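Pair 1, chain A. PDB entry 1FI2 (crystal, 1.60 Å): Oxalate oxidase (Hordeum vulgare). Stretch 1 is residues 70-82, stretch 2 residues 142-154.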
# COMPACT_ATOMS: atom_id res chain seq x y z
N LEU A 70 -12.25 -5.48 3.29
CA LEU A 70 -12.75 -4.71 2.17
C LEU A 70 -12.36 -3.24 2.17
O LEU A 70 -12.60 -2.53 1.19
CB LEU A 70 -14.27 -4.87 2.07
CG LEU A 70 -14.79 -6.30 1.92
CD1 LEU A 70 -16.30 -6.28 1.73
CD2 LEU A 70 -14.11 -7.04 0.78
N GLY A 71 -11.73 -2.78 3.24
CA GLY A 71 -11.22 -1.44 3.37
C GLY A 71 -12.23 -0.35 3.61
O GLY A 71 -11.91 0.79 3.29
N VAL A 72 -13.44 -0.60 4.08
CA VAL A 72 -14.45 0.42 4.27
C VAL A 72 -15.31 0.13 5.51
O VAL A 72 -15.32 -0.97 6.05
CB VAL A 72 -15.43 0.56 3.09
CG1 VAL A 72 -14.83 1.20 1.85
CG2 VAL A 72 -16.02 -0.80 2.74
N SER A 73 -15.98 1.18 5.98
CA SER A 73 -16.92 1.08 7.09
C SER A 73 -17.72 2.38 7.18
O SER A 73 -17.43 3.33 6.45
CB SER A 73 -16.23 0.78 8.41
OG SER A 73 -15.50 1.90 8.88
N MET A 74 -18.77 2.40 7.99
CA MET A 74 -19.61 3.58 8.13
C MET A 74 -19.99 3.84 9.59
O MET A 74 -19.71 3.06 10.49
CB MET A 74 -20.94 3.42 7.39
CG MET A 74 -20.90 3.37 5.88
SD MET A 74 -22.48 2.85 5.18
CE MET A 74 -23.32 4.41 5.02
N ASN A 75 -20.69 4.95 9.79
CA ASN A 75 -21.35 5.19 11.07
C ASN A 75 -22.41 6.28 10.89
O ASN A 75 -22.39 7.01 9.90
CB ASN A 75 -20.40 5.50 12.20
CG ASN A 75 -19.74 6.83 12.35
OD1 ASN A 75 -18.63 6.89 12.92
ND2 ASN A 75 -20.34 7.92 11.90
N ARG A 76 -23.33 6.34 11.84
CA ARG A 76 -24.37 7.37 11.85
C ARG A 76 -24.22 8.19 13.12
O ARG A 76 -23.79 7.66 14.15
CB ARG A 76 -25.75 6.71 11.79
CG ARG A 76 -26.91 7.63 12.13
CD ARG A 76 -28.25 6.91 12.05
NE ARG A 76 -29.33 7.81 12.41
CZ ARG A 76 -30.55 7.84 11.89
NH1 ARG A 76 -30.91 7.00 10.94
NH2 ARG A 76 -31.42 8.75 12.33
N VAL A 77 -24.38 9.51 13.04
CA VAL A 77 -24.32 10.35 14.23
C VAL A 77 -25.59 11.21 14.30
O VAL A 77 -25.94 11.88 13.34
CB VAL A 77 -23.08 11.25 14.33
CG1 VAL A 77 -23.01 11.92 15.70
CG2 VAL A 77 -21.78 10.50 14.08
N ASP A 78 -26.28 11.14 15.43
CA ASP A 78 -27.49 11.92 15.67
C ASP A 78 -27.20 13.01 16.70
O ASP A 78 -26.40 12.79 17.61
CB ASP A 78 -28.65 11.05 16.15
CG ASP A 78 -29.13 10.09 15.07
OD1 ASP A 78 -29.91 10.53 14.20
OD2 ASP A 78 -28.72 8.92 15.10
N PHE A 79 -27.77 14.20 16.52
CA PHE A 79 -27.48 15.33 17.39
C PHE A 79 -28.72 16.06 17.92
O PHE A 79 -29.52 16.56 17.13
CB PHE A 79 -26.68 16.38 16.62
CG PHE A 79 -25.40 16.04 15.94
CD1 PHE A 79 -24.18 16.38 16.51
CD2 PHE A 79 -25.40 15.39 14.72
CE1 PHE A 79 -22.99 16.06 15.87
CE2 PHE A 79 -24.21 15.06 14.08
CZ PHE A 79 -23.01 15.40 14.66
N ALA A 80 -28.78 16.24 19.24
CA ALA A 80 -29.84 17.07 19.82
C ALA A 80 -29.46 18.52 19.51
O ALA A 80 -28.30 18.78 19.19
CB ALA A 80 -29.88 16.86 21.33
N PRO A 81 -30.41 19.44 19.56
CA PRO A 81 -30.12 20.84 19.32
C PRO A 81 -29.03 21.35 20.26
O PRO A 81 -29.12 21.20 21.48
CB PRO A 81 -31.45 21.54 19.56
CG PRO A 81 -32.50 20.49 19.57
CD PRO A 81 -31.82 19.19 19.93
N GLY A 82 -27.95 21.89 19.70
CA GLY A 82 -26.82 22.39 20.47
C GLY A 82 -25.83 21.31 20.87
O GLY A 82 -24.87 21.58 21.61
N VAL A 142 -26.30 23.52 15.00
CA VAL A 142 -26.66 24.92 15.14
C VAL A 142 -28.12 25.19 14.83
O VAL A 142 -28.56 26.35 14.90
CB VAL A 142 -25.79 25.84 14.25
CG1 VAL A 142 -24.32 25.74 14.63
CG2 VAL A 142 -26.00 25.52 12.77
N GLY A 143 -28.87 24.15 14.49
CA GLY A 143 -30.29 24.30 14.17
C GLY A 143 -31.14 24.10 15.43
O GLY A 143 -30.62 23.80 16.50
N LYS A 144 -32.45 24.26 15.27
CA LYS A 144 -33.37 24.10 16.40
C LYS A 144 -33.96 22.69 16.44
O LYS A 144 -34.71 22.36 17.36
CB LYS A 144 -34.51 25.11 16.35
CG LYS A 144 -34.13 26.57 16.25
CD LYS A 144 -35.25 27.43 16.83
CE LYS A 144 -35.36 28.78 16.15
NZ LYS A 144 -35.99 29.81 17.02
N THR A 145 -33.70 21.90 15.41
CA THR A 145 -34.20 20.54 15.31
C THR A 145 -33.07 19.53 15.46
O THR A 145 -31.90 19.88 15.38
CB THR A 145 -34.86 20.27 13.94
OG1 THR A 145 -33.87 20.44 12.91
CG2 THR A 145 -36.02 21.20 13.67
N GLU A 146 -33.45 18.28 15.65
CA GLU A 146 -32.46 17.20 15.76
C GLU A 146 -31.79 17.04 14.40
O GLU A 146 -32.47 17.14 13.37
CB GLU A 146 -33.18 15.92 16.16
CG GLU A 146 -32.32 14.68 16.29
CD GLU A 146 -33.20 13.46 16.53
OE1 GLU A 146 -34.25 13.35 15.87
OE2 GLU A 146 -32.83 12.62 17.38
N ALA A 147 -30.48 16.83 14.37
CA ALA A 147 -29.78 16.67 13.10
C ALA A 147 -29.15 15.29 13.01
O ALA A 147 -28.96 14.65 14.04
CB ALA A 147 -28.71 17.75 12.93
N TYR A 148 -28.88 14.82 11.78
CA TYR A 148 -28.18 13.54 11.67
C TYR A 148 -27.38 13.47 10.37
O TYR A 148 -27.70 14.13 9.39
CB TYR A 148 -29.11 12.36 11.86
CG TYR A 148 -29.81 11.67 10.73
CD1 TYR A 148 -29.19 10.64 10.02
CD2 TYR A 148 -31.10 12.01 10.36
CE1 TYR A 148 -29.83 9.99 8.98
CE2 TYR A 148 -31.76 11.38 9.32
CZ TYR A 148 -31.12 10.37 8.64
OH TYR A 148 -31.76 9.73 7.60
N MET A 149 -26.29 12.72 10.43
CA MET A 149 -25.41 12.52 9.29
C MET A 149 -24.99 11.06 9.22
O MET A 149 -25.04 10.34 10.22
CB MET A 149 -24.16 13.39 9.41
CG MET A 149 -23.33 13.11 10.65
SD MET A 149 -21.88 14.15 10.83
CE MET A 149 -20.96 13.24 12.08
N VAL A 150 -24.65 10.59 8.03
CA VAL A 150 -24.11 9.26 7.81
C VAL A 150 -22.76 9.43 7.10
O VAL A 150 -22.70 10.16 6.11
CB VAL A 150 -25.03 8.37 6.97
CG1 VAL A 150 -24.37 7.03 6.68
CG2 VAL A 150 -26.38 8.13 7.65
N VAL A 151 -21.70 8.85 7.65
CA VAL A 151 -20.37 8.99 7.07
C VAL A 151 -19.76 7.63 6.71
O VAL A 151 -20.14 6.59 7.27
CB VAL A 151 -19.40 9.74 8.00
CG1 VAL A 151 -19.98 11.04 8.53
CG2 VAL A 151 -18.95 8.87 9.16
N SER A 152 -18.78 7.66 5.82
CA SER A 152 -18.04 6.47 5.42
C SER A 152 -16.56 6.72 5.69
O SER A 152 -16.13 7.87 5.78
CB SER A 152 -18.24 6.12 3.95
OG SER A 152 -19.60 5.82 3.66
N PHE A 153 -15.81 5.64 5.86
CA PHE A 153 -14.39 5.71 6.13
C PHE A 153 -13.65 4.78 5.17
O PHE A 153 -14.19 3.77 4.73
CB PHE A 153 -14.02 5.27 7.55
CG PHE A 153 -14.67 6.06 8.65
CD1 PHE A 153 -15.89 5.67 9.16
CD2 PHE A 153 -14.06 7.20 9.16
CE1 PHE A 153 -16.50 6.39 10.17
CE2 PHE A 153 -14.66 7.93 10.16
CZ PHE A 153 -15.88 7.52 10.68
N ASN A 154 -12.35 5.04 5.03
CA ASN A 154 -11.53 4.19 4.17
C ASN A 154 -10.71 3.21 4.99
O ASN A 154 -9.57 2.88 4.68
CB ASN A 154 -10.70 5.02 3.22
CG ASN A 154 -9.56 5.86 3.70
OD1 ASN A 154 -9.58 6.41 4.78
ND2 ASN A 154 -8.56 5.96 2.81

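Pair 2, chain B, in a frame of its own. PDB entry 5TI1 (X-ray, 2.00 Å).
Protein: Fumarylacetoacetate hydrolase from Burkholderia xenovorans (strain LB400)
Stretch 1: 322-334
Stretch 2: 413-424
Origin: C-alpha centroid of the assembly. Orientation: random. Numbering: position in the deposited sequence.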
# COMPACT_ATOMS: atom_id res chain seq x y z
N PHE B 322 -3.63 -26.24 0.40
CA PHE B 322 -2.38 -26.72 0.96
C PHE B 322 -2.58 -27.11 2.42
O PHE B 322 -3.24 -26.40 3.18
CB PHE B 322 -1.27 -25.68 0.80
CG PHE B 322 -0.83 -25.50 -0.63
CD1 PHE B 322 -1.50 -24.63 -1.47
CD2 PHE B 322 0.23 -26.23 -1.14
CE1 PHE B 322 -1.11 -24.48 -2.79
CE2 PHE B 322 0.63 -26.08 -2.47
CZ PHE B 322 -0.05 -25.21 -3.29
N ASP B 323 -2.02 -28.26 2.77
CA ASP B 323 -2.19 -28.88 4.09
C ASP B 323 -1.11 -28.31 5.01
O ASP B 323 -0.01 -28.86 5.12
CB ASP B 323 -2.11 -30.39 3.94
CG ASP B 323 -2.35 -31.13 5.24
OD1 ASP B 323 -2.56 -30.49 6.30
OD2 ASP B 323 -2.32 -32.37 5.20
N ILE B 324 -1.42 -27.19 5.65
CA ILE B 324 -0.48 -26.47 6.53
C ILE B 324 -1.10 -26.45 7.92
O ILE B 324 -2.11 -25.78 8.14
CB ILE B 324 -0.19 -25.05 6.06
CG1 ILE B 324 0.14 -24.99 4.56
CG2 ILE B 324 0.96 -24.47 6.85
CD1 ILE B 324 0.50 -23.57 4.09
N THR B 325 -0.51 -27.20 8.84
CA THR B 325 -0.93 -27.17 10.23
C THR B 325 -0.51 -25.83 10.84
O THR B 325 0.64 -25.42 10.69
CB THR B 325 -0.32 -28.34 11.01
OG1 THR B 325 -0.89 -29.57 10.54
CG2 THR B 325 -0.60 -28.21 12.50
N LEU B 326 -1.44 -25.16 11.51
CA LEU B 326 -1.18 -23.87 12.14
C LEU B 326 -1.57 -23.92 13.62
O LEU B 326 -2.55 -24.56 14.00
CB LEU B 326 -1.96 -22.76 11.44
CG LEU B 326 -1.72 -22.58 9.94
CD1 LEU B 326 -2.80 -21.72 9.33
CD2 LEU B 326 -0.35 -21.98 9.66
N GLU B 327 -0.78 -23.22 14.45
CA GLU B 327 -1.02 -23.15 15.89
C GLU B 327 -0.68 -21.75 16.38
O GLU B 327 0.15 -21.05 15.80
CB GLU B 327 -0.18 -24.17 16.69
CG GLU B 327 -0.41 -25.62 16.28
CD GLU B 327 0.18 -26.62 17.27
OE1 GLU B 327 0.77 -26.18 18.27
OE2 GLU B 327 0.05 -27.84 17.03
N VAL B 328 -1.34 -21.34 17.45
CA VAL B 328 -1.06 -20.07 18.10
C VAL B 328 -0.92 -20.34 19.58
O VAL B 328 -1.70 -21.10 20.16
CB VAL B 328 -2.16 -19.02 17.82
CG1 VAL B 328 -1.90 -17.72 18.59
CG2 VAL B 328 -2.28 -18.75 16.30
N THR B 329 0.11 -19.76 20.19
CA THR B 329 0.25 -19.79 21.64
C THR B 329 0.20 -18.37 22.17
O THR B 329 0.52 -17.40 21.47
CB THR B 329 1.54 -20.50 22.08
OG1 THR B 329 2.68 -19.74 21.68
CG2 THR B 329 1.62 -21.91 21.48
N LEU B 330 -0.26 -18.26 23.42
CA LEU B 330 -0.32 -16.99 24.13
C LEU B 330 0.40 -17.19 25.45
O LEU B 330 0.12 -18.15 26.17
CB LEU B 330 -1.77 -16.55 24.36
CG LEU B 330 -2.05 -15.12 24.87
CD1 LEU B 330 -3.45 -14.68 24.49
CD2 LEU B 330 -1.86 -14.99 26.39
N ARG B 331 1.34 -16.30 25.76
CA ARG B 331 2.05 -16.41 27.03
C ARG B 331 1.91 -15.11 27.82
O ARG B 331 2.44 -14.07 27.39
CB ARG B 331 3.52 -16.75 26.82
CG ARG B 331 4.27 -16.90 28.14
CD ARG B 331 5.58 -17.64 27.99
NE ARG B 331 6.48 -16.95 27.07
CZ ARG B 331 7.15 -15.85 27.37
NH1 ARG B 331 7.01 -15.29 28.57
NH2 ARG B 331 7.95 -15.29 26.46
N PRO B 332 1.17 -15.13 28.93
CA PRO B 332 1.15 -13.97 29.83
C PRO B 332 2.56 -13.61 30.28
O PRO B 332 3.44 -14.46 30.36
CB PRO B 332 0.30 -14.44 31.01
CG PRO B 332 -0.54 -15.58 30.45
CD PRO B 332 0.31 -16.23 29.39
N GLN B 333 2.73 -12.32 30.61
CA GLN B 333 4.05 -11.81 31.00
C GLN B 333 4.63 -12.56 32.19
O GLN B 333 5.85 -12.76 32.25
CB GLN B 333 3.96 -10.31 31.30
CG GLN B 333 5.28 -9.65 31.75
CD GLN B 333 6.37 -9.65 30.67
OE1 GLN B 333 7.55 -9.53 30.98
NE2 GLN B 333 5.97 -9.79 29.42
N GLN B 334 3.80 -12.97 33.14
CA GLN B 334 4.31 -13.65 34.34
C GLN B 334 4.47 -15.16 34.15
O GLN B 334 4.97 -15.83 35.06
CB GLN B 334 3.40 -13.38 35.54
CG GLN B 334 3.21 -11.91 35.88
CD GLN B 334 4.52 -11.15 35.91
OE1 GLN B 334 5.49 -11.58 36.54
NE2 GLN B 334 4.57 -10.03 35.22
N ASP B 413 -1.70 -6.51 28.08
CA ASP B 413 -0.35 -5.98 28.02
C ASP B 413 0.66 -7.00 28.54
O ASP B 413 0.40 -7.69 29.53
CB ASP B 413 -0.24 -4.68 28.82
CG ASP B 413 -1.03 -3.53 28.18
OD1 ASP B 413 -1.48 -3.64 27.02
OD2 ASP B 413 -1.17 -2.48 28.85
N GLY B 414 1.80 -7.10 27.86
CA GLY B 414 2.80 -8.08 28.20
C GLY B 414 2.55 -9.49 27.70
O GLY B 414 3.42 -10.36 27.88
N ASP B 415 1.38 -9.77 27.12
CA ASP B 415 1.15 -11.05 26.45
C ASP B 415 2.01 -11.17 25.20
O ASP B 415 2.10 -10.23 24.39
CB ASP B 415 -0.31 -11.21 26.03
CG ASP B 415 -1.27 -11.38 27.18
OD1 ASP B 415 -0.84 -11.47 28.36
OD2 ASP B 415 -2.49 -11.44 26.89
N GLU B 416 2.62 -12.34 25.00
CA GLU B 416 3.32 -12.64 23.76
C GLU B 416 2.49 -13.62 22.95
O GLU B 416 2.08 -14.67 23.46
CB GLU B 416 4.72 -13.21 24.02
CG GLU B 416 5.50 -13.55 22.74
CD GLU B 416 6.93 -14.02 23.00
OE1 GLU B 416 7.13 -15.00 23.76
OE2 GLU B 416 7.86 -13.42 22.42
N LEU B 417 2.23 -13.28 21.69
CA LEU B 417 1.42 -14.10 20.80
C LEU B 417 2.34 -14.69 19.74
O LEU B 417 3.05 -13.95 19.06
CB LEU B 417 0.30 -13.27 20.15
CG LEU B 417 -0.98 -13.08 20.97
CD1 LEU B 417 -1.76 -14.39 21.05
CD2 LEU B 417 -0.75 -12.49 22.37
N THR B 418 2.32 -16.03 19.62
CA THR B 418 3.23 -16.72 18.71
C THR B 418 2.45 -17.61 17.75
O THR B 418 1.81 -18.58 18.17
CB THR B 418 4.26 -17.55 19.47
OG1 THR B 418 4.94 -16.71 20.42
CG2 THR B 418 5.27 -18.13 18.51
N LEU B 419 2.54 -17.31 16.46
CA LEU B 419 2.03 -18.17 15.40
C LEU B 419 3.11 -19.15 14.97
O LEU B 419 4.29 -18.78 14.85
CB LEU B 419 1.59 -17.35 14.18
CG LEU B 419 0.20 -16.72 14.09
CD1 LEU B 419 -0.03 -15.79 15.21
CD2 LEU B 419 0.04 -16.00 12.74
N ALA B 420 2.71 -20.40 14.71
CA ALA B 420 3.63 -21.42 14.23
C ALA B 420 2.91 -22.28 13.20
O ALA B 420 1.69 -22.40 13.23
CB ALA B 420 4.16 -22.30 15.37
N GLY B 421 3.68 -22.89 12.31
CA GLY B 421 3.08 -23.64 11.23
C GLY B 421 4.05 -24.61 10.60
O GLY B 421 5.25 -24.35 10.52
N TRP B 422 3.50 -25.74 10.12
CA TRP B 422 4.30 -26.71 9.40
C TRP B 422 3.39 -27.58 8.55
O TRP B 422 2.20 -27.73 8.83
CB TRP B 422 5.13 -27.58 10.35
CG TRP B 422 4.30 -28.22 11.41
CD1 TRP B 422 3.64 -29.42 11.33
CD2 TRP B 422 4.04 -27.70 12.71
NE1 TRP B 422 2.98 -29.67 12.50
CE2 TRP B 422 3.21 -28.63 13.37
CE3 TRP B 422 4.42 -26.53 13.38
CZ2 TRP B 422 2.76 -28.43 14.67
CZ3 TRP B 422 3.97 -26.34 14.67
CH2 TRP B 422 3.15 -27.28 15.31
N CYS B 423 3.96 -28.12 7.47
CA CYS B 423 3.35 -29.21 6.75
C CYS B 423 3.93 -30.51 7.29
O CYS B 423 5.15 -30.65 7.39
CB CYS B 423 3.62 -29.09 5.25
SG CYS B 423 3.09 -27.52 4.52
N GLN B 424 3.06 -31.45 7.66
CA GLN B 424 3.48 -32.74 8.19
C GLN B 424 3.56 -33.77 7.07
O GLN B 424 2.56 -34.03 6.39
CB GLN B 424 2.50 -33.21 9.27
CG GLN B 424 2.92 -34.50 9.97
CD GLN B 424 4.19 -34.34 10.78
OE1 GLN B 424 4.23 -33.59 11.75
NE2 GLN B 424 5.24 -35.05 10.37
O HOH W 1 -0.19 -33.46 7.00
O HOH W 2 3.34 -17.08 22.72
O HOH W 3 5.02 -12.93 27.78
O HOH W 4 0.65 -10.27 30.12

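The two pairs differ most sharply in where they place their charged groups. In pair 1, Arg76(A) and Asp78(A) lie on one strand and on the same face of the sheet, joined by a salt bridge (Arg76(A) NE to Asp78(A) OD2, 3.0 Å), and the guanidinium lies flat on the ring of Tyr148(A) across the gap, with planes at 4° and Arg76(A) CZ 3.9 Å from the ring centroid. The matching positions in pair 2, Val328(B), Leu330(B) and Leu417(B), are aliphatic: Val328(B) CG1 is 4.1 Å from Leu417(B) CD1, and Leu330(B) CD1 is 3.8 Å from that same methyl. Pair 2 carries its salt bridge on the other face and across the strands, Arg331(B) NH2 to Glu416(B) OE1 at 2.8 Å. At the matching positions pair 1 has an apolar contact, Phe79(A) CB to Ala147(A) CB at 4.4 Å.

These differences sit on nearly identical backbones. N, CA and C of 14 central residues superpose with an RMSD of 0.4 Å; both are antiparallel strand pairs, with angles of 170° and 161° between strand directions and closest axis approaches of 4.6 and 4.7 Å. Each has four hydrogen-bonded bridges alternating with three non-hydrogen-bonded ones. The ladder of pair 1 loosens at one end, where the bond from Ser73(A) N to Phe153(A) O is weak at 3.4 Å; its counterpart, Thr325(B) N to Trp422(B) O, measures 2.8 Å.

On the face of Ser73(A) and Thr325(B), both pairs set a large aromatic ring beside a small hydroxyl residue. Trp422(B) presents a ring face to Thr325(B), whose CB is 4.2 Å from the centroid of the five-membered ring. Phe153(A) instead receives Asn75(A) OD1 at its edge, 3.5 Å from CE1. Further along, Val77(A) CG2 packs against Met149(A) CE at 3.5 Å, and that methyl also reaches Phe79(A) CZ at 3.9 Å. Thr329(B) and Thr418(B) replace this apolar contact with a shared water: water 2 hydrogen-bonds to Thr329(B) OG1 at 2.9 Å and Thr418(B) OG1 at 2.8 Å, and donates to Glu416(B) O at 2.8 Å.

Ser152(A) matches Gly421(B). The serine OG lies 3.6 Å from Met74(A) CG, whereas an ideal CB on the glycine would come within a tight 3.0 Å of Leu326(B) CD2. Beyond the strands, Pro81(A) CG merely touches Lys144(A) O at 3.6 Å, while its counterpart Gln333(B) donates a hydrogen bond from NE2 to Gly414(B) O at 3.0 Å.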